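Local coordinates for probable cell division protein WhiA (Thermotoga maritima, PDB 3HYI), which is probably involved in cell division and chromosome segregation, and joins a degenerate LAGLIDADG homing-endonuclease domain to a helix-turn-helix DNA-binding domain, at residues L33-A38 with S59-N64; L110-L115 with E183-Q188; T126-H131 with D195-E200; F155-G160 with I178-E183; K268-N271 with Q276-S279. One frame throughout, in Å; residues are numbered along the deposited sequence.

Contact 1: L33-A38 with S59-N64; sequences LGFIKA and SRRLLN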
# COMPACT_ATOMS: atom_id res chain seq x y z
N LEU A 33 -19.83 -21.11 -9.40
CA LEU A 33 -18.67 -21.79 -9.99
C LEU A 33 -17.37 -21.22 -9.43
O LEU A 33 -16.41 -21.96 -9.21
CB LEU A 33 -18.69 -21.67 -11.51
CG LEU A 33 -17.65 -22.51 -12.26
CD1 LEU A 33 -17.97 -23.99 -12.16
CD2 LEU A 33 -17.56 -22.07 -13.72
N GLY A 34 -17.35 -19.90 -9.20
CA GLY A 34 -16.22 -19.24 -8.54
C GLY A 34 -15.96 -19.81 -7.16
O GLY A 34 -14.82 -20.10 -6.81
N PHE A 35 -17.02 -19.97 -6.37
CA PHE A 35 -16.96 -20.65 -5.07
C PHE A 35 -16.47 -22.09 -5.23
O PHE A 35 -15.59 -22.53 -4.49
CB PHE A 35 -18.33 -20.67 -4.39
CG PHE A 35 -18.65 -19.44 -3.58
CD1 PHE A 35 -18.38 -19.41 -2.22
CD2 PHE A 35 -19.25 -18.33 -4.17
CE1 PHE A 35 -18.69 -18.28 -1.45
CE2 PHE A 35 -19.56 -17.20 -3.41
CZ PHE A 35 -19.28 -17.18 -2.05
N ILE A 36 -17.05 -22.81 -6.19
CA ILE A 36 -16.70 -24.21 -6.45
C ILE A 36 -15.23 -24.36 -6.86
O ILE A 36 -14.52 -25.20 -6.31
CB ILE A 36 -17.60 -24.83 -7.54
CG1 ILE A 36 -19.04 -24.97 -7.04
CG2 ILE A 36 -17.07 -26.21 -7.95
CD1 ILE A 36 -20.00 -25.48 -8.09
N LYS A 37 -14.80 -23.56 -7.83
CA LYS A 37 -13.42 -23.63 -8.32
C LYS A 37 -12.39 -23.29 -7.24
O LYS A 37 -11.35 -23.94 -7.14
CB LYS A 37 -13.22 -22.71 -9.53
CG LYS A 37 -13.92 -23.15 -10.81
CD LYS A 37 -13.50 -24.54 -11.25
CE LYS A 37 -13.82 -24.78 -12.72
NZ LYS A 37 -13.74 -26.22 -13.09
N ALA A 38 -12.70 -22.28 -6.43
CA ALA A 38 -11.78 -21.82 -5.39
C ALA A 38 -11.77 -22.72 -4.15
O ALA A 38 -10.70 -23.09 -3.67
CB ALA A 38 -12.11 -20.38 -4.99
N SER A 59 -19.71 -17.28 3.43
CA SER A 59 -20.66 -18.35 3.77
C SER A 59 -22.10 -17.89 3.56
O SER A 59 -22.93 -18.64 3.03
CB SER A 59 -20.48 -18.80 5.23
OG SER A 59 -19.13 -19.13 5.50
N ARG A 60 -22.40 -16.66 3.97
CA ARG A 60 -23.73 -16.08 3.80
C ARG A 60 -24.09 -15.83 2.33
O ARG A 60 -25.24 -16.00 1.94
CB ARG A 60 -23.84 -14.77 4.57
CG ARG A 60 -23.87 -14.95 6.07
CD ARG A 60 -24.39 -13.71 6.77
NE ARG A 60 -24.69 -13.98 8.17
CZ ARG A 60 -23.83 -13.87 9.18
NH1 ARG A 60 -22.58 -13.48 8.98
NH2 ARG A 60 -24.24 -14.16 10.41
N ARG A 61 -23.10 -15.42 1.54
CA ARG A 61 -23.30 -15.24 0.11
C ARG A 61 -23.61 -16.58 -0.56
O ARG A 61 -24.50 -16.65 -1.41
CB ARG A 61 -22.07 -14.61 -0.54
CG ARG A 61 -22.24 -14.28 -2.02
CD ARG A 61 -23.28 -13.20 -2.22
NE ARG A 61 -23.43 -12.83 -3.62
CZ ARG A 61 -24.38 -12.02 -4.10
NH1 ARG A 61 -25.29 -11.50 -3.28
NH2 ARG A 61 -24.43 -11.75 -5.39
N LEU A 62 -22.87 -17.62 -0.19
CA LEU A 62 -23.09 -18.96 -0.72
C LEU A 62 -24.50 -19.44 -0.42
O LEU A 62 -25.15 -20.04 -1.28
CB LEU A 62 -22.07 -19.95 -0.14
CG LEU A 62 -22.13 -21.39 -0.66
CD1 LEU A 62 -21.87 -21.44 -2.16
CD2 LEU A 62 -21.14 -22.27 0.09
N LEU A 63 -24.98 -19.17 0.79
CA LEU A 63 -26.34 -19.54 1.17
C LEU A 63 -27.38 -18.78 0.36
O LEU A 63 -28.40 -19.34 -0.04
CB LEU A 63 -26.58 -19.33 2.67
CG LEU A 63 -25.83 -20.25 3.64
CD1 LEU A 63 -26.28 -19.96 5.08
CD2 LEU A 63 -26.02 -21.72 3.31
N ASN A 64 -27.11 -17.50 0.11
CA ASN A 64 -28.02 -16.68 -0.70
C ASN A 64 -28.08 -17.13 -2.17
O ASN A 64 -29.14 -17.05 -2.80
CB ASN A 64 -27.64 -15.20 -0.62
CG ASN A 64 -27.86 -14.60 0.76
OD1 ASN A 64 -28.54 -15.18 1.61
ND2 ASN A 64 -27.29 -13.42 0.99

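Contact 2: L110-L115 with E183-Q188; sequences LFVSFL and EAIGVQ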
# COMPACT_ATOMS: atom_id res chain seq x y z
N LEU A 110 -20.85 -12.46 -16.81
CA LEU A 110 -20.54 -13.77 -16.24
C LEU A 110 -19.19 -13.76 -15.52
O LEU A 110 -19.05 -14.32 -14.43
CB LEU A 110 -20.54 -14.86 -17.32
CG LEU A 110 -21.86 -15.10 -18.05
CD1 LEU A 110 -21.65 -16.06 -19.22
CD2 LEU A 110 -22.92 -15.64 -17.10
N PHE A 111 -18.21 -13.11 -16.13
CA PHE A 111 -16.86 -13.05 -15.57
C PHE A 111 -16.79 -12.27 -14.25
O PHE A 111 -16.07 -12.66 -13.33
CB PHE A 111 -15.88 -12.45 -16.58
CG PHE A 111 -14.47 -12.36 -16.08
CD1 PHE A 111 -13.76 -13.52 -15.78
CD2 PHE A 111 -13.86 -11.13 -15.89
CE1 PHE A 111 -12.46 -13.45 -15.32
CE2 PHE A 111 -12.56 -11.05 -15.43
CZ PHE A 111 -11.86 -12.21 -15.14
N VAL A 112 -17.54 -11.17 -14.16
CA VAL A 112 -17.56 -10.37 -12.93
C VAL A 112 -18.14 -11.16 -11.76
O VAL A 112 -17.65 -11.07 -10.64
CB VAL A 112 -18.35 -9.06 -13.13
CG1 VAL A 112 -18.66 -8.40 -11.80
CG2 VAL A 112 -17.57 -8.12 -14.02
N SER A 113 -19.19 -11.93 -12.03
CA SER A 113 -19.81 -12.78 -11.03
C SER A 113 -18.87 -13.92 -10.60
O SER A 113 -18.80 -14.25 -9.42
CB SER A 113 -21.12 -13.36 -11.56
OG SER A 113 -22.07 -12.33 -11.76
N PHE A 114 -18.16 -14.50 -11.56
CA PHE A 114 -17.15 -15.52 -11.29
C PHE A 114 -16.04 -14.95 -10.41
O PHE A 114 -15.61 -15.60 -9.46
CB PHE A 114 -16.57 -16.04 -12.62
CG PHE A 114 -15.55 -17.13 -12.46
CD1 PHE A 114 -15.92 -18.39 -12.01
CD2 PHE A 114 -14.22 -16.91 -12.81
CE1 PHE A 114 -14.98 -19.41 -11.88
CE2 PHE A 114 -13.28 -17.93 -12.68
CZ PHE A 114 -13.66 -19.18 -12.22
N LEU A 115 -15.58 -13.74 -10.73
CA LEU A 115 -14.57 -13.05 -9.93
C LEU A 115 -15.03 -12.81 -8.50
O LEU A 115 -14.25 -12.99 -7.56
CB LEU A 115 -14.20 -11.70 -10.56
CG LEU A 115 -13.20 -11.69 -11.71
CD1 LEU A 115 -13.01 -10.26 -12.19
CD2 LEU A 115 -11.87 -12.30 -11.29
N GLU A 183 -14.76 -2.34 -7.47
CA GLU A 183 -15.98 -1.71 -7.98
C GLU A 183 -16.71 -2.60 -8.98
O GLU A 183 -17.94 -2.66 -8.97
CB GLU A 183 -15.67 -0.35 -8.61
CG GLU A 183 -16.93 0.41 -9.01
CD GLU A 183 -16.70 1.87 -9.30
OE1 GLU A 183 -15.53 2.33 -9.24
OE2 GLU A 183 -17.68 2.57 -9.60
N ALA A 184 -15.95 -3.29 -9.83
CA ALA A 184 -16.53 -4.23 -10.79
C ALA A 184 -17.38 -5.30 -10.10
O ALA A 184 -18.48 -5.60 -10.55
CB ALA A 184 -15.42 -4.89 -11.62
N ILE A 185 -16.88 -5.85 -8.99
CA ILE A 185 -17.59 -6.91 -8.25
C ILE A 185 -18.65 -6.39 -7.27
O ILE A 185 -19.34 -7.18 -6.63
CB ILE A 185 -16.61 -7.90 -7.55
CG1 ILE A 185 -15.82 -7.22 -6.42
CG2 ILE A 185 -15.65 -8.51 -8.59
CD1 ILE A 185 -14.87 -8.16 -5.70
N GLY A 186 -18.78 -5.06 -7.14
CA GLY A 186 -19.91 -4.46 -6.43
C GLY A 186 -19.63 -3.80 -5.09
O GLY A 186 -20.57 -3.47 -4.36
N VAL A 187 -18.36 -3.59 -4.76
CA VAL A 187 -18.00 -2.82 -3.56
C VAL A 187 -18.33 -1.35 -3.81
O VAL A 187 -18.13 -0.85 -4.92
CB VAL A 187 -16.50 -2.97 -3.19
CG1 VAL A 187 -16.17 -2.15 -1.95
CG2 VAL A 187 -16.15 -4.43 -2.97
N GLN A 188 -18.85 -0.66 -2.79
CA GLN A 188 -19.29 0.73 -2.93
C GLN A 188 -18.75 1.65 -1.84
O GLN A 188 -17.95 2.55 -2.13
CB GLN A 188 -20.83 0.80 -2.99
CG GLN A 188 -21.41 0.44 -4.35
CD GLN A 188 -21.09 1.49 -5.42
OE1 GLN A 188 -21.40 2.67 -5.26
NE2 GLN A 188 -20.46 1.05 -6.51

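Contact 3: T126-H131 with D195-E200; sequences TNPRYH and DRIVTE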
# COMPACT_ATOMS: atom_id res chain seq x y z
N THR A 126 -5.40 -6.75 1.50
CA THR A 126 -4.68 -6.13 2.57
C THR A 126 -5.22 -4.73 2.85
O THR A 126 -5.75 -4.06 1.96
CB THR A 126 -3.19 -6.02 2.22
OG1 THR A 126 -2.55 -7.28 2.45
CG2 THR A 126 -2.53 -4.97 3.09
N ASN A 127 -5.10 -4.31 4.11
CA ASN A 127 -5.35 -2.93 4.49
C ASN A 127 -4.37 -2.01 3.73
O ASN A 127 -3.16 -2.09 3.96
CB ASN A 127 -5.18 -2.75 6.00
CG ASN A 127 -5.78 -1.46 6.52
OD1 ASN A 127 -5.76 -0.43 5.85
ND2 ASN A 127 -6.31 -1.50 7.74
N PRO A 128 -4.89 -1.15 2.84
CA PRO A 128 -4.06 -0.32 1.96
C PRO A 128 -3.33 0.80 2.67
O PRO A 128 -2.53 1.52 2.06
CB PRO A 128 -5.07 0.25 0.97
CG PRO A 128 -6.32 0.33 1.74
CD PRO A 128 -6.32 -0.88 2.63
N ARG A 129 -3.59 0.95 3.97
CA ARG A 129 -2.78 1.81 4.81
C ARG A 129 -1.39 1.19 5.00
O ARG A 129 -0.45 1.88 5.37
CB ARG A 129 -3.44 1.98 6.17
CG ARG A 129 -3.22 3.34 6.76
CD ARG A 129 -3.65 3.37 8.20
NE ARG A 129 -5.09 3.13 8.33
CZ ARG A 129 -6.03 4.04 8.09
NH1 ARG A 129 -5.71 5.28 7.72
NH2 ARG A 129 -7.31 3.71 8.24
N TYR A 130 -1.30 -0.11 4.74
CA TYR A 130 -0.06 -0.86 4.94
C TYR A 130 0.48 -1.54 3.69
O TYR A 130 1.69 -1.65 3.52
CB TYR A 130 -0.28 -1.91 6.03
CG TYR A 130 -0.69 -1.29 7.34
CD1 TYR A 130 -0.06 -0.14 7.81
CD2 TYR A 130 -1.71 -1.84 8.11
CE1 TYR A 130 -0.43 0.45 9.00
CE2 TYR A 130 -2.09 -1.26 9.31
CZ TYR A 130 -1.44 -0.12 9.75
OH TYR A 130 -1.81 0.46 10.94
N HIS A 131 -0.42 -1.99 2.82
CA HIS A 131 -0.02 -2.69 1.60
C HIS A 131 -0.99 -2.47 0.48
O HIS A 131 -2.18 -2.31 0.71
CB HIS A 131 0.05 -4.20 1.83
CG HIS A 131 0.87 -4.60 3.00
ND1 HIS A 131 0.34 -4.92 4.23
CD2 HIS A 131 2.21 -4.73 3.13
CE1 HIS A 131 1.31 -5.23 5.06
NE2 HIS A 131 2.46 -5.12 4.42
N ASP A 195 -9.75 5.68 -1.20
CA ASP A 195 -9.31 6.90 -1.89
C ASP A 195 -8.84 7.97 -0.91
O ASP A 195 -7.90 8.71 -1.19
CB ASP A 195 -10.46 7.49 -2.73
CG ASP A 195 -10.83 6.61 -3.91
OD1 ASP A 195 -10.05 5.70 -4.26
OD2 ASP A 195 -11.91 6.85 -4.50
N ARG A 196 -9.52 8.06 0.23
CA ARG A 196 -9.13 9.01 1.28
C ARG A 196 -7.76 8.65 1.85
O ARG A 196 -6.98 9.53 2.20
CB ARG A 196 -10.18 9.05 2.40
N ILE A 197 -7.49 7.35 1.94
CA ILE A 197 -6.18 6.84 2.37
C ILE A 197 -5.11 7.11 1.30
O ILE A 197 -4.02 7.59 1.63
CB ILE A 197 -6.23 5.32 2.65
CG1 ILE A 197 -6.99 5.05 3.96
CG2 ILE A 197 -4.83 4.73 2.75
CD1 ILE A 197 -7.37 3.60 4.14
N VAL A 198 -5.43 6.79 0.05
CA VAL A 198 -4.50 7.00 -1.07
C VAL A 198 -4.19 8.48 -1.29
O VAL A 198 -3.02 8.86 -1.39
CB VAL A 198 -5.06 6.41 -2.39
CG1 VAL A 198 -4.21 6.84 -3.58
CG2 VAL A 198 -5.14 4.89 -2.31
N THR A 199 -5.24 9.29 -1.35
CA THR A 199 -5.09 10.74 -1.55
C THR A 199 -4.35 11.43 -0.40
O THR A 199 -3.70 12.45 -0.61
CB THR A 199 -6.48 11.41 -1.76
OG1 THR A 199 -7.05 10.97 -3.00
CG2 THR A 199 -6.35 12.94 -1.79
N GLU A 200 -4.44 10.87 0.81
CA GLU A 200 -3.79 11.44 1.99
C GLU A 200 -2.30 11.11 2.10
O GLU A 200 -1.56 11.80 2.80
CB GLU A 200 -4.50 10.99 3.27

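Contact 4: F155-G160 with I178-E183; sequences FNINAG and ILVFLE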
# COMPACT_ATOMS: atom_id res chain seq x y z
N PHE A 155 -10.86 -5.46 -18.23
CA PHE A 155 -10.65 -4.33 -17.32
C PHE A 155 -9.26 -3.70 -17.38
O PHE A 155 -8.97 -2.78 -16.61
CB PHE A 155 -10.94 -4.79 -15.89
CG PHE A 155 -12.35 -5.27 -15.68
CD1 PHE A 155 -13.39 -4.36 -15.52
CD2 PHE A 155 -12.64 -6.63 -15.64
CE1 PHE A 155 -14.69 -4.80 -15.34
CE2 PHE A 155 -13.94 -7.07 -15.46
CZ PHE A 155 -14.97 -6.16 -15.30
N ASN A 156 -8.41 -4.18 -18.29
CA ASN A 156 -7.01 -3.72 -18.38
C ASN A 156 -6.28 -3.83 -17.03
O ASN A 156 -5.44 -3.00 -16.69
CB ASN A 156 -6.95 -2.28 -18.91
CG ASN A 156 -5.55 -1.89 -19.38
OD1 ASN A 156 -4.95 -2.57 -20.21
ND2 ASN A 156 -5.04 -0.79 -18.85
N ILE A 157 -6.61 -4.88 -16.27
CA ILE A 157 -5.98 -5.13 -14.98
C ILE A 157 -4.81 -6.08 -15.17
O ILE A 157 -4.98 -7.19 -15.68
CB ILE A 157 -6.98 -5.72 -13.96
CG1 ILE A 157 -7.94 -4.64 -13.46
CG2 ILE A 157 -6.25 -6.33 -12.76
CD1 ILE A 157 -9.07 -5.16 -12.58
N ASN A 158 -3.62 -5.63 -14.78
CA ASN A 158 -2.42 -6.46 -14.81
C ASN A 158 -2.28 -7.18 -13.48
O ASN A 158 -2.27 -6.54 -12.42
CB ASN A 158 -1.18 -5.61 -15.09
CG ASN A 158 -1.19 -5.00 -16.47
OD1 ASN A 158 -1.18 -5.71 -17.48
ND2 ASN A 158 -1.22 -3.67 -16.53
N ALA A 159 -2.16 -8.50 -13.53
CA ALA A 159 -2.01 -9.31 -12.34
C ALA A 159 -0.87 -10.31 -12.52
O ALA A 159 -0.67 -10.84 -13.61
CB ALA A 159 -3.31 -10.03 -12.04
N GLY A 160 -0.13 -10.56 -11.44
CA GLY A 160 0.94 -11.55 -11.43
C GLY A 160 0.50 -12.86 -10.81
O GLY A 160 -0.62 -12.96 -10.29
N ILE A 178 -6.83 -2.39 -8.26
CA ILE A 178 -7.57 -2.93 -7.12
C ILE A 178 -8.94 -2.27 -6.99
O ILE A 178 -9.94 -2.96 -6.77
CB ILE A 178 -6.77 -2.76 -5.80
CG1 ILE A 178 -5.61 -3.76 -5.75
CG2 ILE A 178 -7.67 -2.94 -4.59
CD1 ILE A 178 -4.64 -3.51 -4.63
N LEU A 179 -8.99 -0.95 -7.13
CA LEU A 179 -10.25 -0.21 -7.06
C LEU A 179 -11.20 -0.59 -8.20
O LEU A 179 -12.41 -0.71 -7.99
CB LEU A 179 -10.00 1.30 -7.05
CG LEU A 179 -9.41 1.85 -5.75
CD1 LEU A 179 -8.93 3.28 -5.93
CD2 LEU A 179 -10.44 1.76 -4.62
N VAL A 180 -10.65 -0.75 -9.40
CA VAL A 180 -11.43 -1.20 -10.56
C VAL A 180 -12.02 -2.58 -10.31
O VAL A 180 -13.20 -2.82 -10.56
CB VAL A 180 -10.56 -1.27 -11.84
CG1 VAL A 180 -11.36 -1.82 -13.01
CG2 VAL A 180 -9.99 0.11 -12.19
N PHE A 181 -11.18 -3.48 -9.80
CA PHE A 181 -11.59 -4.83 -9.45
C PHE A 181 -12.71 -4.82 -8.43
O PHE A 181 -13.75 -5.47 -8.62
CB PHE A 181 -10.39 -5.60 -8.89
CG PHE A 181 -10.68 -7.04 -8.57
CD1 PHE A 181 -10.45 -8.04 -9.51
CD2 PHE A 181 -11.18 -7.40 -7.32
CE1 PHE A 181 -10.73 -9.37 -9.21
CE2 PHE A 181 -11.45 -8.72 -7.02
CZ PHE A 181 -11.22 -9.71 -7.96
N LEU A 182 -12.51 -4.07 -7.35
CA LEU A 182 -13.49 -4.02 -6.26
C LEU A 182 -14.82 -3.42 -6.70
O LEU A 182 -15.88 -3.94 -6.35
CB LEU A 182 -12.92 -3.24 -5.06
CG LEU A 182 -11.78 -3.93 -4.30
CD1 LEU A 182 -11.23 -2.99 -3.24
CD2 LEU A 182 -12.24 -5.24 -3.67
N GLU A 183 -14.76 -2.34 -7.47
CA GLU A 183 -15.98 -1.71 -7.98
C GLU A 183 -16.71 -2.60 -8.98
O GLU A 183 -17.94 -2.66 -8.97
CB GLU A 183 -15.67 -0.35 -8.61
CG GLU A 183 -16.93 0.41 -9.01
CD GLU A 183 -16.70 1.87 -9.30
OE1 GLU A 183 -15.53 2.33 -9.24
OE2 GLU A 183 -17.68 2.57 -9.60

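Contact 5: K268-N271 with Q276-S279; sequences KKLN and QIYS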
# COMPACT_ATOMS: atom_id res chain seq x y z
N LYS A 268 35.37 18.96 10.66
CA LYS A 268 36.26 17.83 10.42
C LYS A 268 37.74 18.23 10.58
O LYS A 268 38.54 17.46 11.08
CB LYS A 268 36.02 17.25 9.02
CG LYS A 268 36.35 15.77 8.90
CD LYS A 268 36.05 15.24 7.50
N LYS A 269 38.06 19.46 10.16
CA LYS A 269 39.43 19.96 10.25
C LYS A 269 39.94 20.20 11.68
O LYS A 269 41.15 20.34 11.88
CB LYS A 269 39.58 21.25 9.43
CG LYS A 269 39.41 21.04 7.93
CD LYS A 269 39.55 22.34 7.16
CE LYS A 269 39.58 22.09 5.66
NZ LYS A 269 40.89 21.55 5.20
N LEU A 270 39.03 20.26 12.65
CA LEU A 270 39.40 20.43 14.06
C LEU A 270 38.87 19.31 14.97
O LEU A 270 38.80 19.47 16.18
CB LEU A 270 38.88 21.79 14.57
CG LEU A 270 39.42 23.06 13.90
CD1 LEU A 270 38.63 24.27 14.36
CD2 LEU A 270 40.91 23.24 14.18
N ASN A 271 38.51 18.16 14.38
CA ASN A 271 37.86 17.07 15.12
C ASN A 271 36.64 17.54 15.92
O ASN A 271 36.41 17.10 17.05
CB ASN A 271 38.86 16.34 16.04
CG ASN A 271 39.72 15.31 15.30
OD1 ASN A 271 39.36 14.85 14.21
ND2 ASN A 271 40.83 14.93 15.91
N GLN A 276 29.12 21.64 17.29
CA GLN A 276 30.20 22.17 18.12
C GLN A 276 30.89 23.36 17.49
O GLN A 276 31.14 24.36 18.17
CB GLN A 276 31.25 21.10 18.37
CG GLN A 276 30.77 19.97 19.21
CD GLN A 276 31.86 18.95 19.44
OE1 GLN A 276 32.41 18.39 18.50
NE2 GLN A 276 32.17 18.70 20.71
N ILE A 277 31.21 23.25 16.21
CA ILE A 277 31.88 24.34 15.51
C ILE A 277 30.91 25.51 15.33
O ILE A 277 31.32 26.67 15.28
CB ILE A 277 32.49 23.91 14.16
CG1 ILE A 277 33.70 24.81 13.84
CG2 ILE A 277 31.48 23.99 13.03
CD1 ILE A 277 34.62 24.25 12.78
N TYR A 278 29.63 25.19 15.26
CA TYR A 278 28.61 26.20 15.11
C TYR A 278 28.38 27.01 16.39
O TYR A 278 28.18 28.23 16.33
CB TYR A 278 27.31 25.56 14.64
CG TYR A 278 26.21 26.56 14.52
CD1 TYR A 278 26.26 27.53 13.53
CD2 TYR A 278 25.15 26.56 15.41
CE1 TYR A 278 25.26 28.48 13.42
CE2 TYR A 278 24.14 27.49 15.31
CZ TYR A 278 24.20 28.45 14.31
OH TYR A 278 23.19 29.38 14.21
N SER A 279 28.42 26.34 17.55
CA SER A 279 28.28 27.02 18.84
C SER A 279 29.45 27.98 19.06
O SER A 279 29.27 29.08 19.59
CB SER A 279 28.25 25.99 19.98
OG SER A 279 27.16 25.11 19.84

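Contact 1: L33-A38 with S59-N64
Phe35 lays one face of its ring against Leu62 and, at its far end, meets the base of the Arg61 side chain. The tight part belongs to Leu62, whose CB lies 4.0 Å from Phe35 CE1. Its CD1 sits over the same ring 3.9 Å above the plane, displaced from the centre toward the rim, and comes to 4.0 Å from Phe35 CG. This two-point grip follows from the Leu62 torsion: CG stands opposite the backbone N (chi1 -177°), which leads the branch back along the aromatic face. The ring itself is sent across the gap because Phe35 CG lies beside its own backbone N. Helices 25-39 and 56-68 are joined here; in the N-terminal LAGLIDADG-like domain they come before and after the strand pair 40-43 and 48-53, and both place a side chain on Phe51. Helix 25-39 probably corresponds to one of the two LAGLIDADG helices. With no hydrogen bond across the contact, dispersion and exclusion of water hold it. Replacing Phe35 by an alanine would probably open a gap beneath Leu62 CD1 and take away the aromatic surface against which Arg61 CB rests. The looser part is at Arg61, where CB approaches Phe35 CZ obliquely at 4.1 Å and the chain then turns off, bent at chi2. Its guanidinium is engaged elsewhere, NH1 with the carbonyl oxygens of Val18 and Val20 and NE in a salt bridge with Glu31. Farther round the same helix, Arg60 points away from Phe35 and is exposed to solvent.

Contact 2: L110-L115 with E183-Q188
Val112 and Ile185 are brought together by their first torsions. In Val112, CG1 stands opposite the backbone N (chi1 167°) and reaches forward to the end of the other segment's helix. In Ile185, CG1 takes the crowded position between N and the carbonyl carbon (chi1 67°), which puts CG2 opposite the carbonyl carbon and turns this short branch to helix 108-122. The tightest approach is Val112 CG1 to Ala184 O at 3.1 Å, a methyl pressed on a carbonyl oxygen with no hydrogen bond between them. Ile185 CG2 packs against helix 108-122 between residues one turn apart, 3.8 Å from Val112 O and 4.0 Å from Leu115 CB. Val112 CG1 is a looser neighbour of the same methyl at 4.4 Å. Both segments belong to the LAGLIDADG-like domain; helix 108-122 probably corresponds to a LAGLIDADG helix, and the end of helix 175-184 packs on its flank. The backbone that presents Ala184 and Ile185 ends in a Schellman motif. Gly186 takes a positive phi of 110°, its N bonds back to Glu183 O at 3.1 Å, and Val187 N probably bonds to Leu182 O, turning the chain out of helix 175-184. Among the neighbouring elements, helix 141-155 meets Val112 through Phe155 and Leu115 through Leu151, while Leu17, beyond helix 9-16, touches Ile185. Ile185 O is taken up by NH1 of Arg116 on helix 108-122, and the far side of that helix places Ser113 against Glu27 and Glu31 of helix 25-39.

Contact 3: T126-H131 with D195-E200
Asn127 O is gripped twice, by Tyr130 N at 2.8 Å and His131 N at 3.0 Å, and so curls the loop that sets Pro128 and Arg129 on Ile197. The loop joins antiparallel strands 123-125 and 134-138, a beta hairpin of the LAGLIDADG-like sheet, and leans on helix 189-201. An Asx turn stiffens its start: Asn127 OD1 accepts from Arg129 N at 3.2 Å with an N-H...O angle of 162°, the donor tilted 28° from the carbonyl plane. Across the contact Ile197 does nearly all the work. Its CD1 meets Pro128 CG at 4.2 Å, the two side chains crossing at about a right angle. The Arg129 chain, bent at chi3, brings its guanidinium over the isoleucine, so that CD1 lies against one flat face near the rim and CG1 is 4.0 Å from NH1. An alanine in place of Ile197 would probably remove the apolar support under the guanidinium face, leaving Arg129 freer to turn, and open a gap beside Pro128 CG. Phe9 of helix 9-16 also touches Pro128. The second branch, Ile197 CG2, rests 4.0 Å from Pro128 O.

Contact 4: F155-G160 with I178-E183
Within 178-183, Val180 is the first to reach the other segment, touching both Phe155 and Ile157. In this LAGLIDADG-like domain segment 155-160 leads from helix 141-155 into the edge strand 160-163, and the contact fastens that connection to the helix that follows strand 168-172. Just ahead of 178-183, a carboxylate oxygen of Asp177 accepts from Asn158 N, a polar tether about one helical turn before Val180. Val180 CG1, opposite the backbone N (chi1 176°), meets both Phe155 CD1 and Ile157 CD1, each at 4.1 Å. Its approach to the phenylalanine ring is oblique. Between these two residues the chain leaves helix 141-155 at Asn156, whose phi is positive (53°), which lets Phe155 and Ile157 face the same helix. Next along, Phe181 receives the tip of Ile157 at about a right angle, CD1 being 3.9 Å from Phe181 CB and near the plane of the ring, at its edge. Deeper in, the Phe181 ring touches Leu115, Ile172 and Ile136, so this tip sits beside the hydrophobic interior between helix 108-122 and the sheet. Ile157 CD1 also lies 3.9 Å from the backbone atom Phe181 N.

Contact 5: K268-N271 with Q276-S279
Leu270 puts its CD1 against CD1 of Ile277, and this methyl pair, 4.3 Å apart, is the whole apolar contact between the two segments. Both residues aim their CB at the other segment, and both chains are extended at chi2, 171° for Leu270 and 163° for Ile277, so they meet end to end and overlap little. Each side chain has further neighbours: Val251 of helix 246-257 touches both, Val254 and Arg250 of that helix adjoin Leu270, and Leu263 and Leu266 of helix 263-268 adjoin Ile277. The pair therefore lies at the edge of a hydrophobic centre shared by three helices. Beside it, toward solvent, the polar ends approach without bonding. Asn271 O and Gln276 OE1 stand 4.4 Å apart, both acceptors, and Gln276 OE1 is instead hydrogen-bonded to Thr273 N, just ahead of helix 274-288. The backbone of the first segment explains how Leu270 comes to face the next helix. Lys268 to Asn271 make a type I beta turn with a weak bond of 3.4 Å from Asn271 N to Lys268 O. Asn271, with positive phi (52°), is the C-prime residue of a Schellman motif that closes helix 263-268 and redirects the chain. A short helix, a tight turn and a second helix whose early residues pack back on the turn make up the helix-turn-helix of the predicted DNA-binding motif, in which the second helix is typically the one presented to DNA, probably here as well.

From the N terminus, contact 1 closes first, joining helices 25-39 and 56-68 round a strand pair before any other contact opens. Contact 2 then opens on helix 108-122 and closes at the end of helix 175-184; contact 3 opens in the 126-131 hairpin loop and closes on helix 189-201, so the two cross. Contact 4, from 155-160 to 178-183, lies within both loops and shares Glu183 with contact 2, whose side chains it touches. Contacts 1 and 2 also touch, through Gly34 and Phe114, binding the two LAGLIDADG-like family regions together. Contact 5 closes the short turn between helices 263-268 and 274-288, its centre about 45 Å from that of contact 3.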